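Local atomic coordinates of aerobactin synthase IucC (Klebsiella pneumoniae, PDB entry 6CN7), a protein that probably catalyses the last step of aerobactin synthesis, the ATP-driven attachment of a second N-acetyl-N-hydroxylysine to N-citryl-N-acetyl-N-hydroxylysine. Residues D122-D127 against G385-R390; R359-D364 against R439-D444; I368-L373 against I428-K433. The protein carries 5 engineered substitutions. All coordinates share one frame; numbering follows the deposited sequence.

Contacts 2 and 3 both reach one mixed sheet. Strand 428-433 lies between 366-369, its partner in contact 3, and 436-442, the strand of contact 2. The centres of contacts 2 and 3 are 10 Å apart, and the backbone of Leu441 probably bonds to that of Thr429. Contact 1 touches contact 3, with about 11 Å between centres. Tyr387 joins the two: its OH lies 3.5 Å from CG2 of Ile368, and its ring also packs on Met432. Bound MES, probably from the crystallisation liquor, lies about 4 Å from the side chain of Tyr387 and about 4 Å from that of Met432. Contacts 1 and 2 do not touch; their centres are 18 Å apart.

Contact 1 of 3, residues D122-D127 against G385-R390; sequences DLIDLD and GAYIDR
Ile124 makes all the apolar contacts between 122-127 and 385-390, and it makes them with two branches. The CG2 branch lies over one face of the Tyr387 ring. This is a CH-pi contact, with Ile124 CG2 3.7 Å from the centroid of the Tyr387 ring. The methyl is displaced toward the rim, and its nearest ring atom is Tyr387 CZ, with Ile124 CG2 at 3.3 Å. The two side chains run past one another, heading opposite ways. The other branch ends in CD1. Ile124 CG1 sits between the backbone N and the carbonyl carbon (chi1 59°), and Ile124 CD1 continues from it to meet Ala386 CB at 3.5 Å. The same Ile124 CD1 lies over the centre of the Arg390 guanidinium, 3.9 Å from Arg390 CZ, where the two side chains meet tip to tip.

These residues join two helices that are far apart in sequence. Segment 122-127 lies on helix 120-124, while Ala386, Tyr387 and Arg390 lie on helix 383-391. Leu383 of that helix touches Leu123 and Ile124. The Tyr387 ring also packs on Trp398 of helix 395-417 and is about 4 Å from a bound MES.

The polar part is a salt bridge between the solvent-exposed Asp125 and Arg390. The Arg390 chain is extended from CG to NE, and the guanidinium meets the Asp125 carboxylate with both terminal nitrogens. Arg390 NH2 donates to Asp125 OD2 at 2.6 Å, with an N-H...O angle of 166°. OD2 lies near the guanidinium plane, but NH2 approaches it from above the carboxylate plane, as the two flat groups are tilted 42° apart. NH1 of Arg390 faces OD1 of Asp125; the modelled separation is very short, so its exact length is doubtful. The paired charges would favour an ionised Asp125.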
loop_
_atom_site.group_PDB
_atom_site.type_symbol
_atom_site.label_atom_id
_atom_site.label_comp_id
_atom_site.label_asym_id
_atom_site.label_seq_id
_atom_site.Cartn_x
_atom_site.Cartn_y
_atom_site.Cartn_z
ATOM N N ASP A 122 6.610 -37.730 7.139
ATOM C CA ASP A 122 6.972 -36.813 6.062
ATOM C C ASP A 122 7.199 -35.407 6.604
ATOM O O ASP A 122 8.192 -34.752 6.274
ATOM C CB ASP A 122 5.880 -36.801 4.990
ATOM C CG ASP A 122 5.829 -38.087 4.190
ATOM O OD1 ASP A 122 6.744 -38.922 4.347
ATOM O OD2 ASP A 122 4.873 -38.263 3.401
ATOM N N LEU A 123 6.290 -34.935 7.461
ATOM C CA LEU A 123 6.321 -33.537 7.877
ATOM C C LEU A 123 7.556 -33.226 8.720
ATOM O O LEU A 123 8.126 -32.134 8.614
ATOM C CB LEU A 123 5.042 -33.181 8.634
ATOM C CG LEU A 123 3.816 -33.032 7.727
ATOM C CD1 LEU A 123 2.544 -32.926 8.548
ATOM C CD2 LEU A 123 3.944 -31.822 6.798
ATOM N N ILE A 124 7.985 -34.163 9.572
ATOM C CA ILE A 124 9.160 -33.913 10.406
ATOM C C ILE A 124 10.468 -34.054 9.643
ATOM O O ILE A 124 11.525 -33.693 10.177
ATOM C CB ILE A 124 9.184 -34.844 11.634
ATOM C CG1 ILE A 124 9.192 -36.316 11.203
ATOM C CG2 ILE A 124 7.992 -34.544 12.535
ATOM C CD1 ILE A 124 9.391 -37.288 12.349
ATOM N N ASP A 125 10.433 -34.555 8.410
ATOM C CA ASP A 125 11.628 -34.668 7.584
ATOM C C ASP A 125 11.825 -33.490 6.642
ATOM O O ASP A 125 12.801 -33.481 5.885
ATOM C CB ASP A 125 11.586 -35.963 6.770
ATOM C CG ASP A 125 11.976 -37.170 7.588
ATOM O OD1 ASP A 125 12.478 -36.986 8.715
ATOM O OD2 ASP A 125 11.779 -38.305 7.107
ATOM N N LEU A 126 10.935 -32.502 6.659
ATOM C CA LEU A 126 11.130 -31.324 5.829
ATOM C C LEU A 126 12.338 -30.528 6.305
ATOM O O LEU A 126 12.808 -30.672 7.436
ATOM C CB LEU A 126 9.899 -30.416 5.854
ATOM C CG LEU A 126 8.705 -30.801 4.976
ATOM C CD1 LEU A 126 8.114 -32.043 5.486
ATOM C CD2 LEU A 126 7.664 -29.713 4.990
ATOM N N ASP A 127 12.840 -29.675 5.415
ATOM C CA ASP A 127 13.794 -28.656 5.822
ATOM C C ASP A 127 13.218 -27.864 6.987
ATOM O O ASP A 127 12.038 -27.506 6.992
ATOM C CB ASP A 127 14.110 -27.730 4.647
ATOM C CG ASP A 127 15.046 -26.602 5.030
ATOM O OD1 ASP A 127 16.247 -26.871 5.248
ATOM O OD2 ASP A 127 14.580 -25.444 5.117
ATOM N N GLY A 385 4.079 -37.807 18.005
ATOM C CA GLY A 385 4.166 -39.256 17.932
ATOM C C GLY A 385 5.189 -39.735 16.925
ATOM O O GLY A 385 5.809 -40.785 17.116
ATOM N N ALA A 386 5.380 -38.984 15.838
ATOM C CA ALA A 386 6.418 -39.332 14.875
ATOM C C ALA A 386 7.803 -39.201 15.493
ATOM O O ALA A 386 8.650 -40.085 15.320
ATOM C CB ALA A 386 6.300 -38.451 13.632
ATOM N N TYR A 387 8.050 -38.109 16.219
ATOM C CA TYR A 387 9.325 -37.962 16.913
ATOM C C TYR A 387 9.542 -39.097 17.904
ATOM O O TYR A 387 10.646 -39.644 18.002
ATOM C CB TYR A 387 9.382 -36.613 17.632
ATOM C CG TYR A 387 9.476 -35.420 16.710
ATOM C CD1 TYR A 387 10.555 -35.268 15.848
ATOM C CD2 TYR A 387 8.498 -34.438 16.713
ATOM C CE1 TYR A 387 10.649 -34.179 15.006
ATOM C CE2 TYR A 387 8.583 -33.342 15.875
ATOM C CZ TYR A 387 9.661 -33.219 15.023
ATOM O OH TYR A 387 9.754 -32.132 14.185
ATOM N N ILE A 388 8.498 -39.465 18.648
ATOM C CA ILE A 388 8.637 -40.503 19.664
ATOM C C ILE A 388 9.011 -41.831 19.023
ATOM O O ILE A 388 9.884 -42.554 19.519
ATOM C CB ILE A 388 7.340 -40.612 20.487
ATOM C CG1 ILE A 388 7.203 -39.386 21.394
ATOM C CG2 ILE A 388 7.317 -41.905 21.308
ATOM C CD1 ILE A 388 5.869 -39.277 22.095
ATOM N N ASP A 389 8.356 -42.180 17.914
ATOM C CA ASP A 389 8.659 -43.442 17.246
ATOM C C ASP A 389 10.119 -43.495 16.811
ATOM O O ASP A 389 10.777 -44.533 16.945
ATOM C CB ASP A 389 7.735 -43.637 16.047
ATOM C CG ASP A 389 6.276 -43.719 16.444
ATOM O OD1 ASP A 389 5.996 -44.021 17.624
ATOM O OD2 ASP A 389 5.408 -43.487 15.576
ATOM N N ARG A 390 10.649 -42.382 16.299
ATOM C CA ARG A 390 12.028 -42.359 15.831
ATOM C C ARG A 390 13.035 -42.327 16.970
ATOM O O ARG A 390 14.193 -42.707 16.766
ATOM C CB ARG A 390 12.254 -41.157 14.919
ATOM C CG ARG A 390 11.581 -41.295 13.582
ATOM C CD ARG A 390 12.175 -40.351 12.571
ATOM N NE ARG A 390 11.443 -40.405 11.315
ATOM C CZ ARG A 390 11.677 -39.605 10.283
ATOM N NH1 ARG A 390 12.628 -38.684 10.360
ATOM N NH2 ARG A 390 10.955 -39.731 9.179
#

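Contact 2 of 3, residues R359-D364 against R439-D444; sequences RWLKPD and RVLLKD
Trp360 meets Arg439 through its carbonyl oxygen. Arg439 NH2 donates to Trp360 O at 2.7 Å, but the bond is weak, bent to 119° at the hydrogen. The oxygen lies at the guanidinium edge, in its plane. Arg439 CG lies between its backbone N and carbonyl carbon (chi1 54°), and the chain then runs extended to NE, carrying the guanidinium out to the loop. The indole leads away from 439-444: its NE1 bonds to Glu355, and its ring touches Val320. Leu361 comes next and makes the apolar contact, a loose one, with CD2 4.4 Å from CD2 of Leu441. It also packs on Ala431 of the neighbouring strand. Lys362 crosses the Arg439 side chain at about a right angle. Its CE is 3.8 Å from Arg439 NH1, and its NZ stands 4.0 Å from the same nitrogen. These like charges would repel, but Glu365, outside both segments, forms a salt bridge with Arg439 NH1 and accepts a bond from Lys362 N. This probably offsets the positive charge. Arg439 and Leu441 alternate with Val440 and Leu442, which turn to helix 395-417. The contact is thus a surface loop, between strand 350-355 and edge strand 366-369, laid across one face of a mixed beta sheet.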
loop_
_atom_site.group_PDB
_atom_site.type_symbol
_atom_site.label_atom_id
_atom_site.label_comp_id
_atom_site.label_asym_id
_atom_site.label_seq_id
_atom_site.Cartn_x
_atom_site.Cartn_y
_atom_site.Cartn_z
ATOM N N ARG A 359 24.464 -21.617 14.280
ATOM C CA ARG A 359 25.743 -21.302 14.911
ATOM C C ARG A 359 26.064 -22.284 16.032
ATOM O O ARG A 359 27.216 -22.705 16.187
ATOM C CB ARG A 359 25.721 -19.868 15.443
ATOM C CG ARG A 359 26.434 -18.862 14.540
ATOM C CD ARG A 359 25.815 -17.473 14.620
ATOM N NE ARG A 359 26.670 -16.516 15.322
ATOM C CZ ARG A 359 27.534 -15.700 14.728
ATOM N NH1 ARG A 359 27.676 -15.708 13.408
ATOM N NH2 ARG A 359 28.264 -14.864 15.457
ATOM N N TRP A 360 25.060 -22.667 16.817
ATOM C CA TRP A 360 25.264 -23.486 18.004
ATOM C C TRP A 360 24.889 -24.950 17.806
ATOM O O TRP A 360 25.062 -25.745 18.734
ATOM C CB TRP A 360 24.459 -22.908 19.174
ATOM C CG TRP A 360 24.985 -21.597 19.668
ATOM C CD1 TRP A 360 24.612 -20.352 19.252
ATOM C CD2 TRP A 360 25.987 -21.400 20.674
ATOM N NE1 TRP A 360 25.318 -19.394 19.937
ATOM C CE2 TRP A 360 26.169 -20.010 20.815
ATOM C CE3 TRP A 360 26.747 -22.263 21.469
ATOM C CZ2 TRP A 360 27.079 -19.463 21.717
ATOM C CZ3 TRP A 360 27.650 -21.719 22.364
ATOM C CH2 TRP A 360 27.809 -20.332 22.480
ATOM N N LEU A 361 24.394 -25.331 16.632
ATOM C CA LEU A 361 23.892 -26.681 16.416
ATOM C C LEU A 361 25.002 -27.634 15.993
ATOM O O LEU A 361 25.942 -27.256 15.289
ATOM C CB LEU A 361 22.794 -26.685 15.353
ATOM C CG LEU A 361 21.490 -25.966 15.702
ATOM C CD1 LEU A 361 20.563 -25.967 14.497
ATOM C CD2 LEU A 361 20.811 -26.604 16.905
ATOM N N LYS A 362 24.875 -28.883 16.427
ATOM C CA LYS A 362 25.767 -29.947 15.994
ATOM C C LYS A 362 25.371 -30.411 14.598
ATOM O O LYS A 362 24.281 -30.104 14.112
ATOM C CB LYS A 362 25.725 -31.097 16.999
ATOM C CG LYS A 362 26.417 -30.777 18.312
ATOM C CD LYS A 362 26.428 -31.970 19.254
ATOM C CE LYS A 362 26.194 -31.540 20.694
ATOM N NZ LYS A 362 26.993 -30.340 21.078
ATOM N N PRO A 363 26.245 -31.162 13.920
ATOM C CA PRO A 363 25.962 -31.507 12.516
ATOM C C PRO A 363 24.626 -32.203 12.311
ATOM O O PRO A 363 23.889 -31.852 11.379
ATOM C CB PRO A 363 27.145 -32.411 12.141
ATOM C CG PRO A 363 28.235 -32.022 13.083
ATOM C CD PRO A 363 27.547 -31.686 14.366
ATOM N N ASP A 364 24.285 -33.176 13.154
ATOM C CA ASP A 364 23.056 -33.942 12.992
ATOM C C ASP A 364 21.845 -33.286 13.645
ATOM O O ASP A 364 20.733 -33.809 13.518
ATOM C CB ASP A 364 23.242 -35.351 13.566
ATOM N N ARG A 439 18.344 -29.953 23.465
ATOM C CA ARG A 439 18.392 -28.790 24.338
ATOM C C ARG A 439 17.484 -27.722 23.747
ATOM O O ARG A 439 17.002 -27.843 22.618
ATOM C CB ARG A 439 19.824 -28.279 24.507
ATOM C CG ARG A 439 20.554 -27.985 23.206
ATOM C CD ARG A 439 22.040 -27.848 23.475
ATOM N NE ARG A 439 22.793 -27.353 22.327
ATOM C CZ ARG A 439 23.312 -28.124 21.378
ATOM N NH1 ARG A 439 23.157 -29.441 21.422
ATOM N NH2 ARG A 439 23.988 -27.576 20.377
ATOM N N VAL A 440 17.249 -26.675 24.529
ATOM C CA VAL A 440 16.362 -25.592 24.122
ATOM C C VAL A 440 17.200 -24.396 23.696
ATOM O O VAL A 440 18.300 -24.163 24.210
ATOM C CB VAL A 440 15.380 -25.210 25.250
ATOM C CG1 VAL A 440 16.099 -24.505 26.398
ATOM C CG2 VAL A 440 14.256 -24.352 24.705
ATOM N N LEU A 441 16.680 -23.639 22.732
ATOM C CA LEU A 441 17.299 -22.405 22.265
ATOM C C LEU A 441 16.305 -21.271 22.457
ATOM O O LEU A 441 15.176 -21.339 21.958
ATOM C CB LEU A 441 17.712 -22.509 20.794
ATOM C CG LEU A 441 18.990 -23.287 20.461
ATOM C CD1 LEU A 441 18.820 -24.776 20.699
ATOM C CD2 LEU A 441 19.397 -23.025 19.027
ATOM N N LEU A 442 16.720 -20.239 23.183
ATOM C CA LEU A 442 15.886 -19.078 23.455
ATOM C C LEU A 442 16.435 -17.878 22.696
ATOM O O LEU A 442 17.654 -17.718 22.572
ATOM C CB LEU A 442 15.841 -18.783 24.955
ATOM C CG LEU A 442 15.536 -20.001 25.832
ATOM C CD1 LEU A 442 15.733 -19.664 27.296
ATOM C CD2 LEU A 442 14.126 -20.512 25.579
ATOM N N LYS A 443 15.531 -17.040 22.185
ATOM C CA LYS A 443 15.932 -15.944 21.308
ATOM C C LYS A 443 15.237 -14.616 21.585
ATOM O O LYS A 443 15.830 -13.573 21.295
ATOM C CB LYS A 443 15.689 -16.329 19.843
ATOM C CG LYS A 443 14.276 -16.828 19.551
ATOM C CD LYS A 443 14.118 -17.288 18.106
ATOM C CE LYS A 443 14.917 -18.555 17.826
ATOM N NZ LYS A 443 14.630 -19.131 16.483
ATOM N N ASP A 444 14.023 -14.599 22.133
ATOM C CA ASP A 444 13.246 -13.371 22.278
ATOM C C ASP A 444 13.306 -12.874 23.718
ATOM O O ASP A 444 12.700 -13.463 24.619
ATOM C CB ASP A 444 11.803 -13.590 21.831
ATOM C CG ASP A 444 11.669 -13.627 20.320
ATOM O OD1 ASP A 444 12.250 -12.746 19.658
ATOM O OD2 ASP A 444 10.999 -14.537 19.786
#

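Contact 3 of 3, residues I368-L373 against I428-K433; sequences ILMATL and ITLAMK
Ile368 and Leu430 form an antiparallel hydrogen-bonded pair. Ile368 N donates to Leu430 O at 3.0 Å, and Leu430 N donates to Ile368 O at 2.7 Å. Leu369 and Thr429 follow as a non-hydrogen-bonded pair, with Leu369 CD2 3.7 Å from Thr429 OG1. Met370 N then bonds to Ile428 O at 2.9 Å. On the face of Ile368 and Leu430, Ile368 CG1 reaches Met432 CG at 3.7 Å. Met432 folds back at chi2 (-68°) and chi3 (-66°), and its SD lies 3.9 Å from Ile368 CD1. Met370 and Ile428 run alongside each other in the same direction, with Met370 CB 4.0 Å from Ile428 CG2.

Beyond this shell segment 368-373 leaves the sheet in a 3-10 turn. Leu369 O takes bonds from both Thr372 N and Thr372 OG1, the hydroxyl donating at 2.6 Å on a lone pair. This double grip holds the start of the turn. Leu402 and Val406 of helix 395-417 pack on Leu430, and Tyr387 packs on Ile368 and Met432. All touching residues are buried. The three cross-strand bonds therefore satisfy Ile368 N and O, Leu430 N and O, Met370 N and Ile428 O away from water, while the side chains add mainly apolar packing.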
loop_
_atom_site.group_PDB
_atom_site.type_symbol
_atom_site.label_atom_id
_atom_site.label_comp_id
_atom_site.label_asym_id
_atom_site.label_seq_id
_atom_site.Cartn_x
_atom_site.Cartn_y
_atom_site.Cartn_z
ATOM N N ILE A 368 13.460 -27.064 15.576
ATOM C CA ILE A 368 12.022 -26.947 15.381
ATOM C C ILE A 368 11.483 -25.988 16.429
ATOM O O ILE A 368 12.040 -25.858 17.524
ATOM C CB ILE A 368 11.290 -28.309 15.475
ATOM C CG1 ILE A 368 11.369 -28.882 16.899
ATOM C CG2 ILE A 368 11.864 -29.294 14.461
ATOM C CD1 ILE A 368 10.465 -30.072 17.131
ATOM N N LEU A 369 10.397 -25.308 16.089
ATOM C CA LEU A 369 9.640 -24.576 17.089
ATOM C C LEU A 369 8.836 -25.564 17.920
ATOM O O LEU A 369 8.331 -26.566 17.401
ATOM C CB LEU A 369 8.707 -23.560 16.433
ATOM C CG LEU A 369 9.390 -22.461 15.616
ATOM C CD1 LEU A 369 8.353 -21.510 15.048
ATOM C CD2 LEU A 369 10.414 -21.696 16.450
ATOM N N MET A 370 8.733 -25.290 19.220
ATOM C CA MET A 370 7.982 -26.190 20.087
ATOM C C MET A 370 6.524 -26.275 19.659
ATOM O O MET A 370 5.867 -27.295 19.894
ATOM C CB MET A 370 8.087 -25.734 21.540
ATOM C CG MET A 370 7.482 -26.725 22.514
ATOM S SD MET A 370 8.012 -26.466 24.209
ATOM C CE MET A 370 6.990 -27.671 25.050
ATOM N N ALA A 371 6.005 -25.221 19.027
ATOM C CA ALA A 371 4.659 -25.277 18.468
ATOM C C ALA A 371 4.495 -26.434 17.494
ATOM O O ALA A 371 3.363 -26.862 17.245
ATOM C CB ALA A 371 4.325 -23.956 17.772
ATOM N N THR A 372 5.595 -26.944 16.937
ATOM C CA THR A 372 5.522 -28.116 16.071
ATOM C C THR A 372 4.830 -29.281 16.767
ATOM O O THR A 372 4.144 -30.074 16.114
ATOM C CB THR A 372 6.930 -28.525 15.630
ATOM O OG1 THR A 372 7.584 -27.410 15.011
ATOM C CG2 THR A 372 6.882 -29.686 14.647
ATOM N N LEU A 373 4.992 -29.397 18.086
ATOM C CA LEU A 373 4.403 -30.497 18.838
ATOM C C LEU A 373 2.894 -30.368 19.002
ATOM O O LEU A 373 2.278 -31.264 19.591
ATOM C CB LEU A 373 5.070 -30.595 20.212
ATOM C CG LEU A 373 6.598 -30.666 20.196
ATOM C CD1 LEU A 373 7.130 -30.755 21.613
ATOM C CD2 LEU A 373 7.084 -31.844 19.366
ATOM N N ILE A 428 10.173 -20.591 21.363
ATOM C CA ILE A 428 10.981 -21.661 21.934
ATOM C C ILE A 428 11.400 -22.574 20.793
ATOM O O ILE A 428 10.548 -23.155 20.109
ATOM C CB ILE A 428 10.213 -22.440 23.013
ATOM C CG1 ILE A 428 10.008 -21.561 24.245
ATOM C CG2 ILE A 428 10.960 -23.728 23.392
ATOM C CD1 ILE A 428 9.084 -22.161 25.273
ATOM N N THR A 429 12.705 -22.695 20.583
ATOM C CA THR A 429 13.263 -23.584 19.578
ATOM C C THR A 429 13.890 -24.788 20.266
ATOM O O THR A 429 14.578 -24.646 21.281
ATOM C CB THR A 429 14.311 -22.862 18.724
ATOM O OG1 THR A 429 13.707 -21.747 18.061
ATOM C CG2 THR A 429 14.905 -23.805 17.683
ATOM N N LEU A 430 13.639 -25.971 19.715
ATOM C CA LEU A 430 14.203 -27.212 20.224
ATOM C C LEU A 430 15.222 -27.756 19.238
ATOM O O LEU A 430 14.983 -27.762 18.025
ATOM C CB LEU A 430 13.118 -28.265 20.457
ATOM C CG LEU A 430 12.019 -27.933 21.464
ATOM C CD1 LEU A 430 10.971 -29.031 21.452
ATOM C CD2 LEU A 430 12.597 -27.755 22.859
ATOM N N ALA A 431 16.356 -28.211 19.761
ATOM C CA ALA A 431 17.343 -28.923 18.961
ATOM C C ALA A 431 16.992 -30.404 18.972
ATOM O O ALA A 431 16.955 -31.029 20.036
ATOM C CB ALA A 431 18.752 -28.692 19.503
ATOM N N MET A 432 16.730 -30.960 17.794
ATOM C CA MET A 432 16.267 -32.334 17.657
ATOM C C MET A 432 17.337 -33.172 16.973
ATOM O O MET A 432 17.921 -32.745 15.973
ATOM C CB MET A 432 14.966 -32.398 16.850
ATOM C CG MET A 432 13.825 -31.562 17.415
ATOM S SD MET A 432 13.194 -32.185 18.986
ATOM C CE MET A 432 12.498 -33.761 18.497
ATOM N N LYS A 433 17.587 -34.360 17.519
ATOM C CA LYS A 433 18.468 -35.340 16.897
ATOM C C LYS A 433 17.834 -36.713 17.044
ATOM O O LYS A 433 17.689 -37.213 18.163
ATOM C CB LYS A 433 19.863 -35.321 17.532
#